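Local coordinates for protein taurine dioxygenase (Burkholderia ambifaria, PDB 5VN6) that probably oxidises taurine with molecular oxygen and 2-oxoglutarate, as an iron-dependent dioxygenase of the TfdA family, at residues W249-N254 against R277-A282; V49-D54 against T133-M138; R10-T15 against E21-N26. All coordinates share one frame; numbering follows the deposited sequence.

Contact 1 of 3, residues W249-N254 against R277-A282; sequences WRWKKN and RRMERA
Trp251, in the loop between strands 246-249 and 256-260, faces Met279, near the start of strand 278-284, and Arg277 just before it across a gap too wide for backbone pairing, with Trp251 CA 10.2 Å from Met279 CA. Side chains alone bridge it. The indole of Trp251 is a flat plate lying crosswise to both partners. Met279 meets it methyl first: CE sits 3.8 Å from the centroid of the six-membered ring, only 7° off the ring normal, a CH-pi contact over the face. Bends at chi2 and chi3 (-66°) curl the thioether so that the methyl leads and the sulfur stays behind, SD lying 5.1 Å obliquely from the five-membered ring centroid in a Met-aromatic contact. The opposite face of the indole is covered by Trp249 CD1, which stands 3.6 Å above its plane, so the ring is clamped between a methyl and the edge of a second indole. Its N-H is used too: Trp251 NE1 hydrogen-bonds to Thr133 OG1, which would help set the plate's rotation. Arg277 approaches the pyrrole end, its NH1 3.9 Å from Trp251 CD1 with guanidinium and indole planes nearly perpendicular (88°). Met279 SD lies over one face of that guanidinium, and Gly131 O takes a weak hydrogen bond from Arg277 NH1. Arg277, about 10 Å from the bound magnesium ion and eleven residues after the metal ligand His266, occupies a position consistent with the arginine that holds the distal (C5) carboxylate of 2-oxoglutarate in this family's double-stranded beta-helix.

Contact 2 of 3, residues V49-D54 against T133-M138; sequences VLFLRD and TMWANM
Trp135, on strand 133-137, fills the interior of the double-stranded beta-helix (jelly roll), reaching from the smaller antiparallel sheet to Val49 and Phe51 on strand 49-52 of the larger one. The two strands belong to facing sheets and do not pair; even the nearest CA atoms, those of Val49 and Trp135, are 7.7 Å apart. From CB, which points toward strand 49-52, the chi1 of -73° places CG anti to the carbonyl carbon and sends the indole across the gap. At the ring fusion, CD2 and CE2 come under Val49 CG2, with CE2 closest at 3.8 Å; NE1 and CZ2 flank the same methyl slightly farther off. This is a CH-pi contact over the face, Val49 CG2 standing 3.9 Å from the centroid of the five-membered ring, close to its normal. Val49 chi1 of 58° wedges CG1 between the backbone N and the carbonyl carbon and leaves CG2 to meet the indole. Farther out, CE3 touches Phe51 CZ, while CZ3 and CH2 at the outer rim meet Phe51 CE1. Phe51 comes from the opposite direction and turns its edge to the six-membered ring of Trp135, on the same side as Val49, in an offset edge-to-face pair with the Phe51 and Trp135 planes at 68°. Thr133 CG2 covers the other face near the rim. Trp259 adds an edge-to-face partner, and the metal ligand His266 lies about 4 Å from the Trp135 side chain, so Trp135 links this packing to the surroundings of the metal site. The tightest touch across the two strands is Phe51 CE1 to Trp135 CZ3, at 3.4 Å.

Contact 3 of 3, residues R10-T15 against E21-N26; sequences RVEPLT and ELLGVN
Arg10 O receives the backbone N-H of Leu23 at 2.9 Å, nearly straight at 168°, and the CA-H of Leu22 makes a longer approach to the same oxygen. Arg10 N returns a bond to Leu23 O at 3.2 Å, closing the first of two antiparallel hydrogen-bonded pairs. Glu12 and Glu21 form the second by donating to each other's carbonyl, and between them Val11 and Leu22 make a non-hydrogen-bonded pair. The result is a beta hairpin at the edge of the large sheet, with 10-13 outermost and 20-23 pairing in parallel with strand 49-52 on its other side. On the face bearing Val11 and Leu22, the two side chains run side by side, Val11 CG2 4.0 Å from Leu22 CD2, and both also pack on helix 34-47. The other face is more polar. Arg10, bent at chi3 (-67°), folds its guanidinium crosswise over Leu23, laying one flat face on the CB with NH2 3.6 Å from Leu23 CB. Leu23 then reaches to Glu12, its CD1 3.4 Å from Glu12 OE2, so that the leucine lies between a guanidinium and a carboxylate. Near the hairpin turn, Leu14 CD1 covers Glu21 N at 3.4 Å. Past the strand, Gly24 turns the chain with a positive phi of 63°. Glu12 OE1 and Glu21 OE1 are 5.6 Å apart on the same face, where a mild repulsion between like charges is possible, probably damped by solvent. Cohesion therefore rests largely on the four backbone bonds, with Val11 packing on Leu22 on one face and Arg10 and Glu12 resting against Leu23 on the other.

Overall arrangement
Contacts 1 and 2 are buried and joined purely by side chains across the interior of the beta-helix, whereas contact 3 lies at the surface and is chiefly a backbone ladder. Contact 2 lies between the others. Strand 49-52 pairs with strand 20-23 of contact 3 through the bond from Leu22 N to Phe51 O, and Arg53 NH1 bonds to Arg250 O of contact 1. Trp249 ties all three together, stacking on Phe51 and touching Leu14. Aromatic faces and methyl groups dominate near the metal site, approached by contact 2 and the Arg277 side of contact 1; charged side chains line the outer face of the distant hairpin.

Contact 1 of 3, residues W249-N254 against R277-A282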
# COMPACT_ATOMS: atom_id res chain seq x y z
N TRP A 249 2.85 -1.16 -9.52
CA TRP A 249 3.46 -1.24 -10.83
C TRP A 249 4.31 -0.01 -11.06
O TRP A 249 3.88 1.11 -10.77
CB TRP A 249 2.39 -1.37 -11.92
CG TRP A 249 2.87 -1.34 -13.34
CD1 TRP A 249 2.68 -0.33 -14.25
CD2 TRP A 249 3.59 -2.37 -14.03
NE1 TRP A 249 3.24 -0.67 -15.45
CE2 TRP A 249 3.81 -1.91 -15.35
CE3 TRP A 249 4.08 -3.63 -13.66
CZ2 TRP A 249 4.49 -2.68 -16.31
CZ3 TRP A 249 4.77 -4.39 -14.62
CH2 TRP A 249 4.95 -3.91 -15.93
N ARG A 250 5.53 -0.22 -11.57
CA ARG A 250 6.44 0.87 -11.90
C ARG A 250 6.45 1.07 -13.40
O ARG A 250 6.67 0.12 -14.15
CB ARG A 250 7.85 0.58 -11.40
CG ARG A 250 8.78 1.73 -11.67
CD ARG A 250 10.12 1.53 -10.98
NE ARG A 250 11.05 2.57 -11.36
CZ ARG A 250 12.29 2.66 -10.90
NH1 ARG A 250 12.76 1.77 -10.02
NH2 ARG A 250 13.07 3.66 -11.31
N TRP A 251 6.19 2.30 -13.83
CA TRP A 251 6.05 2.60 -15.26
C TRP A 251 7.40 2.76 -15.94
O TRP A 251 8.36 3.27 -15.36
CB TRP A 251 5.23 3.87 -15.46
CG TRP A 251 3.82 3.72 -15.00
CD1 TRP A 251 3.29 4.09 -13.79
CD2 TRP A 251 2.75 3.12 -15.74
NE1 TRP A 251 1.95 3.75 -13.74
CE2 TRP A 251 1.60 3.16 -14.93
CE3 TRP A 251 2.66 2.56 -17.02
CZ2 TRP A 251 0.36 2.67 -15.36
CZ3 TRP A 251 1.43 2.05 -17.43
CH2 TRP A 251 0.30 2.11 -16.60
N LYS A 252 7.45 2.33 -17.20
CA LYS A 252 8.54 2.61 -18.13
C LYS A 252 7.92 3.10 -19.44
O LYS A 252 6.72 2.96 -19.66
CB LYS A 252 9.40 1.37 -18.38
CG LYS A 252 10.05 0.77 -17.13
CD LYS A 252 11.20 1.62 -16.64
CE LYS A 252 11.68 1.17 -15.26
NZ LYS A 252 12.63 2.16 -14.71
N LYS A 253 8.75 3.65 -20.32
CA LYS A 253 8.24 4.12 -21.60
C LYS A 253 7.56 2.98 -22.35
O LYS A 253 8.07 1.85 -22.39
CB LYS A 253 9.36 4.70 -22.45
N ASN A 254 6.39 3.28 -22.93
CA ASN A 254 5.58 2.32 -23.68
C ASN A 254 5.13 1.12 -22.85
O ASN A 254 4.83 0.06 -23.41
CB ASN A 254 6.29 1.84 -24.95
CG ASN A 254 6.37 2.92 -25.99
OD1 ASN A 254 5.52 3.81 -26.04
ND2 ASN A 254 7.38 2.86 -26.85
N ARG A 277 5.09 14.18 -17.29
CA ARG A 277 4.72 12.79 -17.48
C ARG A 277 3.55 12.77 -18.44
O ARG A 277 2.59 13.52 -18.27
CB ARG A 277 4.32 12.14 -16.17
CG ARG A 277 4.29 10.63 -16.23
CD ARG A 277 4.10 10.06 -14.86
NE ARG A 277 2.69 10.04 -14.49
CZ ARG A 277 2.08 9.03 -13.87
NH1 ARG A 277 2.76 7.94 -13.55
NH2 ARG A 277 0.79 9.11 -13.59
N ARG A 278 3.62 11.89 -19.44
CA ARG A 278 2.61 11.83 -20.48
C ARG A 278 2.06 10.42 -20.56
O ARG A 278 2.82 9.47 -20.82
CB ARG A 278 3.18 12.27 -21.84
CG ARG A 278 3.44 13.77 -21.92
CD ARG A 278 3.84 14.24 -23.32
NE ARG A 278 5.15 13.73 -23.73
CZ ARG A 278 5.38 13.04 -24.84
NH1 ARG A 278 4.39 12.77 -25.68
NH2 ARG A 278 6.61 12.63 -25.12
N MET A 279 0.75 10.29 -20.33
CA MET A 279 0.01 9.03 -20.41
C MET A 279 -1.11 9.18 -21.43
O MET A 279 -1.55 10.29 -21.74
CB MET A 279 -0.60 8.63 -19.05
CG MET A 279 0.31 8.84 -17.86
SD MET A 279 1.51 7.52 -17.64
CE MET A 279 0.50 6.11 -17.23
N GLU A 280 -1.56 8.05 -21.97
CA GLU A 280 -2.71 8.02 -22.86
C GLU A 280 -3.57 6.83 -22.47
O GLU A 280 -3.06 5.72 -22.30
CB GLU A 280 -2.29 7.95 -24.33
CG GLU A 280 -1.52 9.20 -24.80
CD GLU A 280 -1.13 9.17 -26.28
OE1 GLU A 280 -1.47 8.20 -26.99
OE2 GLU A 280 -0.47 10.14 -26.73
N ARG A 281 -4.87 7.06 -22.33
CA ARG A 281 -5.78 6.01 -21.88
C ARG A 281 -6.95 5.87 -22.84
O ARG A 281 -7.30 6.81 -23.58
CB ARG A 281 -6.27 6.26 -20.45
CG ARG A 281 -7.18 7.46 -20.26
CD ARG A 281 -7.53 7.67 -18.78
NE ARG A 281 -8.30 6.56 -18.21
CZ ARG A 281 -9.62 6.46 -18.27
NH1 ARG A 281 -10.24 5.42 -17.72
NH2 ARG A 281 -10.34 7.39 -18.89
N ALA A 282 -7.53 4.67 -22.87
CA ALA A 282 -8.76 4.39 -23.60
C ALA A 282 -9.70 3.70 -22.64
O ALA A 282 -9.43 2.57 -22.20
CB ALA A 282 -8.49 3.52 -24.83

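Contact 2 of 3, residues V49-D54 against T133-M138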
# COMPACT_ATOMS: atom_id res chain seq x y z
N VAL A 49 -5.84 -7.12 -13.40
CA VAL A 49 -5.05 -6.10 -14.09
C VAL A 49 -3.89 -6.79 -14.79
O VAL A 49 -3.22 -7.64 -14.20
CB VAL A 49 -4.56 -4.99 -13.13
CG1 VAL A 49 -3.72 -5.55 -11.98
CG2 VAL A 49 -3.76 -3.90 -13.91
N LEU A 50 -3.65 -6.42 -16.05
CA LEU A 50 -2.59 -7.00 -16.87
C LEU A 50 -1.59 -5.91 -17.25
O LEU A 50 -1.97 -4.78 -17.53
CB LEU A 50 -3.14 -7.67 -18.15
CG LEU A 50 -4.12 -8.84 -17.99
CD1 LEU A 50 -4.72 -9.24 -19.35
CD2 LEU A 50 -3.44 -10.03 -17.31
N PHE A 51 -0.30 -6.27 -17.24
CA PHE A 51 0.78 -5.34 -17.54
C PHE A 51 1.61 -5.84 -18.71
O PHE A 51 1.83 -7.05 -18.87
CB PHE A 51 1.70 -5.15 -16.32
CG PHE A 51 0.98 -4.72 -15.08
CD1 PHE A 51 0.52 -3.42 -14.95
CD2 PHE A 51 0.75 -5.62 -14.04
CE1 PHE A 51 -0.15 -3.03 -13.82
CE2 PHE A 51 0.09 -5.23 -12.90
CZ PHE A 51 -0.37 -3.93 -12.79
N LEU A 52 2.07 -4.90 -19.53
CA LEU A 52 2.96 -5.23 -20.63
C LEU A 52 4.05 -4.18 -20.73
O LEU A 52 3.79 -2.99 -20.51
CB LEU A 52 2.19 -5.32 -21.96
CG LEU A 52 1.11 -6.40 -22.09
CD1 LEU A 52 -0.26 -5.92 -21.58
CD2 LEU A 52 1.02 -6.84 -23.53
N ARG A 53 5.26 -4.61 -21.08
CA ARG A 53 6.37 -3.71 -21.35
C ARG A 53 6.55 -3.54 -22.85
O ARG A 53 6.09 -4.37 -23.64
CB ARG A 53 7.68 -4.23 -20.75
CG ARG A 53 7.65 -4.45 -19.23
CD ARG A 53 7.75 -3.14 -18.48
NE ARG A 53 7.99 -3.36 -17.05
CZ ARG A 53 7.74 -2.45 -16.10
NH1 ARG A 53 7.23 -1.27 -16.44
NH2 ARG A 53 7.96 -2.75 -14.83
N ASP A 54 7.22 -2.45 -23.23
CA ASP A 54 7.72 -2.25 -24.59
C ASP A 54 6.62 -2.44 -25.63
O ASP A 54 6.80 -3.13 -26.65
CB ASP A 54 8.90 -3.18 -24.85
CG ASP A 54 9.96 -3.02 -23.80
OD1 ASP A 54 10.34 -1.86 -23.53
OD2 ASP A 54 10.37 -4.04 -23.20
N THR A 133 1.67 3.15 -10.01
CA THR A 133 0.23 2.98 -9.86
C THR A 133 -0.02 1.67 -9.14
O THR A 133 0.69 0.68 -9.37
CB THR A 133 -0.50 3.00 -11.23
OG1 THR A 133 -0.13 4.19 -11.94
CG2 THR A 133 -2.03 2.98 -11.05
N MET A 134 -0.99 1.66 -8.23
CA MET A 134 -1.35 0.46 -7.49
C MET A 134 -2.78 0.08 -7.79
O MET A 134 -3.61 0.95 -8.09
CB MET A 134 -1.20 0.67 -5.97
CG MET A 134 0.16 1.21 -5.57
SD MET A 134 0.25 1.45 -3.79
CE MET A 134 0.03 -0.23 -3.23
N TRP A 135 -3.06 -1.22 -7.73
CA TRP A 135 -4.41 -1.75 -7.82
C TRP A 135 -4.69 -2.64 -6.62
O TRP A 135 -3.77 -3.25 -6.06
CB TRP A 135 -4.64 -2.57 -9.13
CG TRP A 135 -4.74 -1.77 -10.38
CD1 TRP A 135 -5.88 -1.46 -11.05
CD2 TRP A 135 -3.66 -1.20 -11.14
NE1 TRP A 135 -5.59 -0.72 -12.17
CE2 TRP A 135 -4.23 -0.55 -12.25
CE3 TRP A 135 -2.27 -1.18 -10.98
CZ2 TRP A 135 -3.46 0.12 -13.20
CZ3 TRP A 135 -1.50 -0.51 -11.91
CH2 TRP A 135 -2.10 0.13 -13.01
N ALA A 136 -5.97 -2.75 -6.26
CA ALA A 136 -6.41 -3.61 -5.17
C ALA A 136 -7.55 -4.50 -5.67
O ALA A 136 -8.38 -4.08 -6.48
CB ALA A 136 -6.88 -2.79 -3.96
N ASN A 137 -7.55 -5.75 -5.22
CA ASN A 137 -8.53 -6.76 -5.63
C ASN A 137 -9.73 -6.65 -4.69
O ASN A 137 -9.68 -7.11 -3.55
CB ASN A 137 -7.88 -8.14 -5.60
CG ASN A 137 -8.82 -9.26 -6.01
OD1 ASN A 137 -10.04 -9.14 -5.93
ND2 ASN A 137 -8.24 -10.37 -6.45
N MET A 138 -10.81 -6.03 -5.15
CA MET A 138 -11.97 -5.90 -4.28
C MET A 138 -12.87 -7.13 -4.28
O MET A 138 -13.85 -7.16 -3.53
CB MET A 138 -12.78 -4.64 -4.66
CG MET A 138 -11.93 -3.38 -4.64
SD MET A 138 -10.91 -3.16 -3.14
CE MET A 138 -12.22 -2.94 -1.92

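Contact 3 of 3, residues R10-T15 against E21-N26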
# COMPACT_ATOMS: atom_id res chain seq x y z
N ARG A 10 3.28 -15.94 -22.38
CA ARG A 10 3.71 -16.18 -21.01
C ARG A 10 2.95 -15.26 -20.07
O ARG A 10 2.87 -14.05 -20.31
CB ARG A 10 5.22 -15.96 -20.86
CG ARG A 10 6.06 -16.85 -21.78
CD ARG A 10 7.55 -16.90 -21.39
NE ARG A 10 8.25 -15.63 -21.57
CZ ARG A 10 8.55 -15.09 -22.75
NH1 ARG A 10 8.19 -15.69 -23.88
NH2 ARG A 10 9.21 -13.94 -22.80
N VAL A 11 2.35 -15.84 -19.04
CA VAL A 11 1.61 -15.08 -18.03
C VAL A 11 2.39 -15.21 -16.72
O VAL A 11 2.56 -16.31 -16.20
CB VAL A 11 0.17 -15.59 -17.87
CG1 VAL A 11 -0.56 -14.76 -16.80
CG2 VAL A 11 -0.58 -15.55 -19.21
N GLU A 12 2.84 -14.08 -16.19
CA GLU A 12 3.67 -14.07 -14.98
C GLU A 12 3.02 -13.25 -13.88
O GLU A 12 3.11 -12.01 -13.88
CB GLU A 12 5.07 -13.53 -15.29
CG GLU A 12 6.00 -14.56 -15.96
CD GLU A 12 7.47 -14.17 -15.91
OE1 GLU A 12 7.83 -13.26 -15.12
OE2 GLU A 12 8.28 -14.78 -16.65
N PRO A 13 2.33 -13.88 -12.92
CA PRO A 13 1.70 -13.11 -11.84
C PRO A 13 2.73 -12.34 -11.04
O PRO A 13 3.86 -12.79 -10.85
CB PRO A 13 1.01 -14.19 -10.99
CG PRO A 13 0.87 -15.38 -11.90
CD PRO A 13 2.04 -15.32 -12.85
N LEU A 14 2.34 -11.14 -10.60
CA LEU A 14 3.21 -10.29 -9.78
C LEU A 14 3.06 -10.58 -8.30
O LEU A 14 4.02 -10.38 -7.54
CB LEU A 14 2.90 -8.81 -10.03
CG LEU A 14 3.50 -8.12 -11.26
CD1 LEU A 14 2.85 -8.63 -12.55
CD2 LEU A 14 3.35 -6.62 -11.14
N THR A 15 1.86 -10.98 -7.87
CA THR A 15 1.50 -11.32 -6.50
C THR A 15 0.51 -12.48 -6.57
O THR A 15 0.01 -12.81 -7.65
CB THR A 15 0.84 -10.15 -5.76
OG1 THR A 15 -0.50 -9.99 -6.25
CG2 THR A 15 1.60 -8.83 -6.00
N GLU A 21 1.97 -9.95 -15.59
CA GLU A 21 2.61 -9.40 -16.77
C GLU A 21 2.47 -10.39 -17.92
O GLU A 21 2.63 -11.60 -17.75
CB GLU A 21 4.10 -9.08 -16.53
CG GLU A 21 4.78 -8.52 -17.79
CD GLU A 21 6.19 -7.97 -17.57
OE1 GLU A 21 6.66 -7.90 -16.42
OE2 GLU A 21 6.86 -7.64 -18.58
N LEU A 22 2.15 -9.85 -19.10
CA LEU A 22 2.07 -10.63 -20.32
C LEU A 22 3.38 -10.47 -21.07
O LEU A 22 3.79 -9.34 -21.35
CB LEU A 22 0.89 -10.16 -21.17
CG LEU A 22 -0.50 -10.25 -20.54
CD1 LEU A 22 -1.57 -10.00 -21.60
CD2 LEU A 22 -0.71 -11.60 -19.86
N LEU A 23 4.02 -11.58 -21.41
CA LEU A 23 5.29 -11.58 -22.12
C LEU A 23 5.13 -12.25 -23.48
O LEU A 23 4.29 -13.14 -23.66
CB LEU A 23 6.38 -12.28 -21.31
CG LEU A 23 6.62 -11.65 -19.94
CD1 LEU A 23 6.89 -12.71 -18.93
CD2 LEU A 23 7.80 -10.70 -20.01
N GLY A 24 5.96 -11.83 -24.43
CA GLY A 24 5.83 -12.31 -25.79
C GLY A 24 4.52 -11.93 -26.43
O GLY A 24 3.99 -12.70 -27.24
N VAL A 25 3.98 -10.77 -26.09
CA VAL A 25 2.68 -10.33 -26.57
C VAL A 25 2.81 -8.93 -27.14
O VAL A 25 3.26 -8.01 -26.45
CB VAL A 25 1.62 -10.33 -25.46
CG1 VAL A 25 0.39 -9.54 -25.90
CG2 VAL A 25 1.23 -11.73 -25.09
N ASN A 26 2.39 -8.76 -28.39
CA ASN A 26 2.28 -7.45 -29.01
C ASN A 26 0.80 -7.14 -29.07
O ASN A 26 0.04 -7.87 -29.72
CB ASN A 26 2.90 -7.43 -30.40
CG ASN A 26 2.98 -6.03 -30.99
OD1 ASN A 26 2.13 -5.18 -30.72
ND2 ASN A 26 3.98 -5.81 -31.84